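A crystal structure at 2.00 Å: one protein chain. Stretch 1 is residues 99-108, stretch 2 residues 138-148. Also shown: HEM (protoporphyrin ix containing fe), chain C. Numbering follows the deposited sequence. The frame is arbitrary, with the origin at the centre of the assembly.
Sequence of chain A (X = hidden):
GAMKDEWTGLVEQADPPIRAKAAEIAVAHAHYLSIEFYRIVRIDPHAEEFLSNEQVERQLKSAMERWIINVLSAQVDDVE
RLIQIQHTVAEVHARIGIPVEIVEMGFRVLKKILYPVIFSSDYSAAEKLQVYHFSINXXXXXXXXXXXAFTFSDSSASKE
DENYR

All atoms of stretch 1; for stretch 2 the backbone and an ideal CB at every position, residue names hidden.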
# COMPACT_ATOMS: atom_id res chain seq x y z
N PRO A 99 -18.09 1.32 0.74
CA PRO A 99 -17.34 0.97 1.96
C PRO A 99 -15.85 1.26 1.84
O PRO A 99 -15.29 1.14 0.75
CB PRO A 99 -17.60 -0.53 2.11
CG PRO A 99 -18.85 -0.78 1.34
CD PRO A 99 -18.80 0.16 0.19
N VAL A 100 -15.22 1.63 2.95
CA VAL A 100 -13.80 1.98 2.97
C VAL A 100 -12.93 0.81 2.52
O VAL A 100 -11.91 1.00 1.85
CB VAL A 100 -13.36 2.44 4.37
CG1 VAL A 100 -11.93 2.98 4.33
CG2 VAL A 100 -14.31 3.50 4.90
N GLU A 101 -13.32 -0.41 2.90
CA GLU A 101 -12.54 -1.59 2.55
C GLU A 101 -12.71 -1.94 1.08
O GLU A 101 -11.88 -2.66 0.51
CB GLU A 101 -12.94 -2.78 3.43
CG GLU A 101 -14.30 -3.38 3.13
CD GLU A 101 -15.43 -2.64 3.83
OE1 GLU A 101 -15.15 -1.69 4.59
OE2 GLU A 101 -16.60 -3.02 3.62
N ILE A 102 -13.77 -1.44 0.46
CA ILE A 102 -13.97 -1.62 -0.97
C ILE A 102 -13.05 -0.67 -1.74
O ILE A 102 -12.45 -1.05 -2.75
CB ILE A 102 -15.44 -1.39 -1.37
CG1 ILE A 102 -16.32 -2.48 -0.78
CG2 ILE A 102 -15.59 -1.38 -2.88
CD1 ILE A 102 -15.96 -3.87 -1.25
N VAL A 103 -12.93 0.55 -1.24
CA VAL A 103 -12.03 1.54 -1.82
C VAL A 103 -10.58 1.11 -1.64
O VAL A 103 -9.78 1.17 -2.58
CB VAL A 103 -12.23 2.93 -1.20
CG1 VAL A 103 -11.25 3.93 -1.79
CG2 VAL A 103 -13.66 3.40 -1.43
N GLU A 104 -10.24 0.65 -0.43
CA GLU A 104 -8.90 0.17 -0.14
C GLU A 104 -8.52 -0.99 -1.06
O GLU A 104 -7.39 -1.07 -1.53
CB GLU A 104 -8.80 -0.28 1.33
CG GLU A 104 -7.42 -0.80 1.71
CD GLU A 104 -7.42 -1.50 3.05
OE1 GLU A 104 -7.62 -0.83 4.08
OE2 GLU A 104 -7.21 -2.73 3.07
N MET A 105 -9.48 -1.87 -1.31
CA MET A 105 -9.29 -2.99 -2.22
C MET A 105 -8.98 -2.49 -3.63
O MET A 105 -8.19 -3.10 -4.36
CB MET A 105 -10.53 -3.89 -2.24
CG MET A 105 -10.43 -5.10 -3.16
SD MET A 105 -11.02 -4.78 -4.83
CE MET A 105 -12.75 -4.42 -4.52
N GLY A 106 -9.60 -1.38 -4.02
CA GLY A 106 -9.35 -0.78 -5.31
C GLY A 106 -7.91 -0.32 -5.44
O GLY A 106 -7.26 -0.55 -6.46
N PHE A 107 -7.41 0.31 -4.38
CA PHE A 107 -6.02 0.76 -4.34
C PHE A 107 -5.04 -0.40 -4.43
O PHE A 107 -3.99 -0.28 -5.05
CB PHE A 107 -5.76 1.56 -3.07
CG PHE A 107 -6.20 3.00 -3.15
CD1 PHE A 107 -5.38 3.96 -3.72
CD2 PHE A 107 -7.43 3.38 -2.65
CE1 PHE A 107 -5.79 5.28 -3.79
CE2 PHE A 107 -7.84 4.70 -2.72
CZ PHE A 107 -7.02 5.65 -3.29
N ARG A 108 -5.39 -1.52 -3.79
CA ARG A 108 -4.52 -2.69 -3.82
C ARG A 108 -4.46 -3.25 -5.23
O ARG A 108 -3.39 -3.64 -5.70
CB ARG A 108 -5.00 -3.76 -2.84
CG ARG A 108 -4.01 -4.90 -2.67
CD ARG A 108 -4.49 -5.95 -1.68
NE ARG A 108 -5.61 -6.73 -2.21
CZ ARG A 108 -5.47 -7.73 -3.07
NH1 ARG A 108 -4.27 -8.06 -3.52
NH2 ARG A 108 -6.54 -8.39 -3.50
N UNK A 138 3.49 7.18 -3.39
CA UNK A 138 2.57 8.20 -3.89
C UNK A 138 1.12 7.73 -3.84
O UNK A 138 0.24 8.48 -3.44
CB UNK A 138 2.94 8.59 -5.32
N UNK A 139 0.88 6.50 -4.26
CA UNK A 139 -0.47 5.96 -4.26
C UNK A 139 -0.97 5.80 -2.82
O UNK A 139 -2.12 6.11 -2.51
CB UNK A 139 -0.51 4.62 -5.00
N UNK A 140 -0.09 5.33 -1.94
CA UNK A 140 -0.44 5.13 -0.53
C UNK A 140 -0.74 6.44 0.20
O UNK A 140 -1.69 6.51 0.98
CB UNK A 140 0.70 4.40 0.19
N UNK A 141 0.07 7.47 -0.03
CA UNK A 141 -0.16 8.76 0.61
C UNK A 141 -1.48 9.36 0.12
O UNK A 141 -2.20 9.99 0.90
CB UNK A 141 1.00 9.72 0.33
N UNK A 142 -1.80 9.15 -1.15
CA UNK A 142 -3.05 9.63 -1.72
C UNK A 142 -4.24 8.88 -1.12
O UNK A 142 -5.28 9.47 -0.85
CB UNK A 142 -3.04 9.48 -3.24
N UNK A 143 -4.08 7.57 -0.92
CA UNK A 143 -5.14 6.76 -0.35
C UNK A 143 -5.48 7.20 1.07
O UNK A 143 -6.65 7.26 1.45
CB UNK A 143 -4.74 5.28 -0.36
N UNK A 144 -4.45 7.52 1.85
CA UNK A 144 -4.68 7.93 3.23
C UNK A 144 -5.45 9.24 3.28
O UNK A 144 -6.37 9.39 4.08
CB UNK A 144 -3.35 8.07 3.98
N UNK A 145 -5.10 10.19 2.41
CA UNK A 145 -5.83 11.45 2.33
C UNK A 145 -7.30 11.20 2.02
O UNK A 145 -8.19 11.81 2.62
CB UNK A 145 -5.21 12.36 1.27
N UNK A 146 -7.56 10.28 1.10
CA UNK A 146 -8.92 9.94 0.69
C UNK A 146 -9.69 9.24 1.81
O UNK A 146 -10.85 9.55 2.06
CB UNK A 146 -8.89 9.05 -0.55
N UNK A 147 -9.04 8.29 2.48
CA UNK A 147 -9.68 7.50 3.53
C UNK A 147 -9.94 8.33 4.79
O UNK A 147 -10.82 8.01 5.58
CB UNK A 147 -8.81 6.29 3.88
N UNK A 148 -9.17 9.40 4.95
CA UNK A 148 -9.35 10.32 6.08
C UNK A 148 -10.53 11.27 5.85
O UNK A 148 -10.38 12.49 5.94
CB UNK A 148 -8.07 11.13 6.31
CHA HEM C . -15.81 7.99 -8.68
CHB HEM C . -16.59 3.33 -7.60
CHC HEM C . -12.05 3.04 -5.95
CHD HEM C . -11.01 7.29 -8.02
C1A HEM C . -16.42 6.76 -8.57
C2A HEM C . -17.75 6.40 -9.03
C3A HEM C . -17.95 5.11 -8.73
C4A HEM C . -16.77 4.61 -8.06
CMA HEM C . -19.22 4.29 -9.02
CAA HEM C . -18.76 7.31 -9.76
CBA HEM C . -18.16 7.82 -11.06
CGA HEM C . -19.23 8.45 -11.91
O1A HEM C . -20.41 8.03 -11.80
O2A HEM C . -18.89 9.37 -12.70
C1B HEM C . -15.42 2.83 -7.08
C2B HEM C . -15.18 1.46 -6.69
C3B HEM C . -13.92 1.38 -6.23
C4B HEM C . -13.33 2.70 -6.32
CMB HEM C . -16.25 0.35 -6.81
CAB HEM C . -13.12 0.17 -5.68
CBB HEM C . -13.58 -1.09 -5.64
C1C HEM C . -11.35 4.12 -6.44
C2C HEM C . -9.91 4.28 -6.41
C3C HEM C . -9.61 5.47 -6.99
C4C HEM C . -10.87 6.07 -7.39
CMC HEM C . -8.94 3.23 -5.81
CAC HEM C . -8.24 6.15 -7.23
CBC HEM C . -7.06 5.59 -6.95
C1D HEM C . -12.19 7.89 -8.39
C2D HEM C . -12.30 9.19 -9.02
C3D HEM C . -13.81 9.41 -9.23
C4D HEM C . -14.45 8.23 -8.71
CMD HEM C . -11.14 10.13 -9.40
CAD HEM C . -14.52 10.64 -9.86
CBD HEM C . -14.22 11.88 -9.03
CGD HEM C . -15.19 12.98 -9.36
O1D HEM C . -14.94 14.15 -8.97
O2D HEM C . -16.22 12.69 -10.03
NA HEM C . -15.85 5.65 -7.98
NB HEM C . -14.27 3.57 -6.84
NC HEM C . -11.90 5.23 -7.04
ND HEM C . -13.47 7.36 -8.22
FE HEM C . -13.91 5.55 -7.29

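Two helices run nearly antiparallel, at 168°, with axes 11.0 Å apart at closest approach. What stretch 1 offers is mostly apolar: Val-100, Val-103, the chain of Glu-104 and, above all, the broad ring of Phe-107, one face of which lies against HEM CMC. No partner here asks for a hydrogen bond, so the rules are those of shape.

Position 138 has a helical backbone and an ideal CB with nothing of stretch 1 within 5.5 Å. Stretch 1 sets no preference; the residue is Ser-138, whose OG is hydrogen-bonded elsewhere in the structure.

At position 139 CA-to-CB points sideways, and the ideal CB lies 5.1 Å from CD1 of Phe-107. The gap suits a side chain that can send a carbon back to the ring edge: valine, isoleucine, leucine or methionine. The residue is Ile-139, with chi1 m and chi2 t; its CG2 reaches CD1 of Phe-107 at 3.6 Å, near the plane of the ring.

Positions 140 and 141 have no ideal CB near stretch 1, and the first points away from it. Polar or apolar residues would serve equally. They are Asp-140, whose carboxylate is hydrogen-bonded elsewhere in the structure, and Ile-141, which makes no contact here.

Position 142 points sideways, its ideal CB 5.0 Å from CE1 of Phe-107. Small and medium apolar residues are both plausible. Ala-142 leaves this approach loose, its CB 5.1 Å from CE1 of Phe-107.

Position 143 is the decisive one. Its CB points toward stretch 1 and already stands 3.6 Å from CE1 of Phe-107, over the ring face opposite the heme methyl. A side chain must therefore place its first carbon on the ring and run on along it; a slender, flexible apolar chain fits well. The residue is Met-143. Its CB sits 3.6 Å from the centroid of the Phe-107 ring, 9° off the normal, a CH-pi contact. With chi1 and chi2 both t, the chain extends until SD lies 3.4 Å from CG of Phe-107, oblique to the ring, and 4.2 Å from CA of Glu-104.

Positions 144 and 145 bring no ideal CB within reach, so stretch 1 leaves them free. They are Glu-144 and Val-145.

Position 146 points toward stretch 1, but its ideal CB is 4.7 Å from CZ of Phe-107, with Val-103 beyond. A long apolar residue could bridge both. Met-146 does: CE meets CZ of Phe-107 at 3.6 Å by the ring edge, while SD lies 4.0 Å from CG1 of Val-103.

Position 147 points sideways, its ideal CB 4.6 Å from CG1 of Val-100. Valine, threonine or alanine would suit. Thr-147 turns its CG2 to CG1 of Val-100, at 4.2 Å, and its OG1 lies 3.0 Å from O of Met-143 within its own helix.

Position 148 leaves helical angles, at phi -78° and psi 53°, beyond stretch 1's reach; many residues would do, and it is Arg-148.

Stretch 2 138-148: SIDIAMEVMTR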
# COMPACT_ATOMS: atom_id res chain seq x y z
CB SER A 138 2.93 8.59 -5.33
OG SER A 138 4.19 9.25 -5.37
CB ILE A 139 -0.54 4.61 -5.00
CG1 ILE A 139 -0.27 4.83 -6.50
CG2 ILE A 139 -1.90 3.95 -4.82
CD1 ILE A 139 -0.30 3.57 -7.31
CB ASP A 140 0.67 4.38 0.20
CG ASP A 140 0.59 2.88 0.01
OD1 ASP A 140 -0.46 2.40 -0.47
OD2 ASP A 140 1.57 2.18 0.34
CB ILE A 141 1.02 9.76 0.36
CG1 ILE A 141 0.88 10.99 1.25
CG2 ILE A 141 1.13 10.18 -1.08
CD1 ILE A 141 1.18 10.73 2.70
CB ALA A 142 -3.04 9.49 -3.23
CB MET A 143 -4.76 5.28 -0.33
CG MET A 143 -5.78 4.42 0.41
SD MET A 143 -5.56 2.64 0.22
CE MET A 143 -4.06 2.39 1.15
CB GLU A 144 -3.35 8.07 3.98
CG GLU A 144 -3.53 8.48 5.44
CD GLU A 144 -2.24 8.43 6.24
OE1 GLU A 144 -1.36 7.60 5.90
OE2 GLU A 144 -2.10 9.22 7.19
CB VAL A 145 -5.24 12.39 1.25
CG1 VAL A 145 -6.08 13.65 1.13
CG2 VAL A 145 -3.81 12.75 1.59
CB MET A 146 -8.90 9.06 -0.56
CG MET A 146 -10.27 8.79 -1.14
SD MET A 146 -10.22 7.67 -2.55
CE MET A 146 -9.14 8.57 -3.66
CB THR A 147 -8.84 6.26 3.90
OG1 THR A 147 -7.51 6.66 4.23
CG2 THR A 147 -8.81 5.28 2.73
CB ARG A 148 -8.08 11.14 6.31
CG ARG A 148 -6.90 10.37 6.90
CD ARG A 148 -5.72 11.32 7.07
NE ARG A 148 -5.81 12.14 8.27
CZ ARG A 148 -4.87 13.00 8.65
NH1 ARG A 148 -3.77 13.14 7.92
NH2 ARG A 148 -5.03 13.71 9.76
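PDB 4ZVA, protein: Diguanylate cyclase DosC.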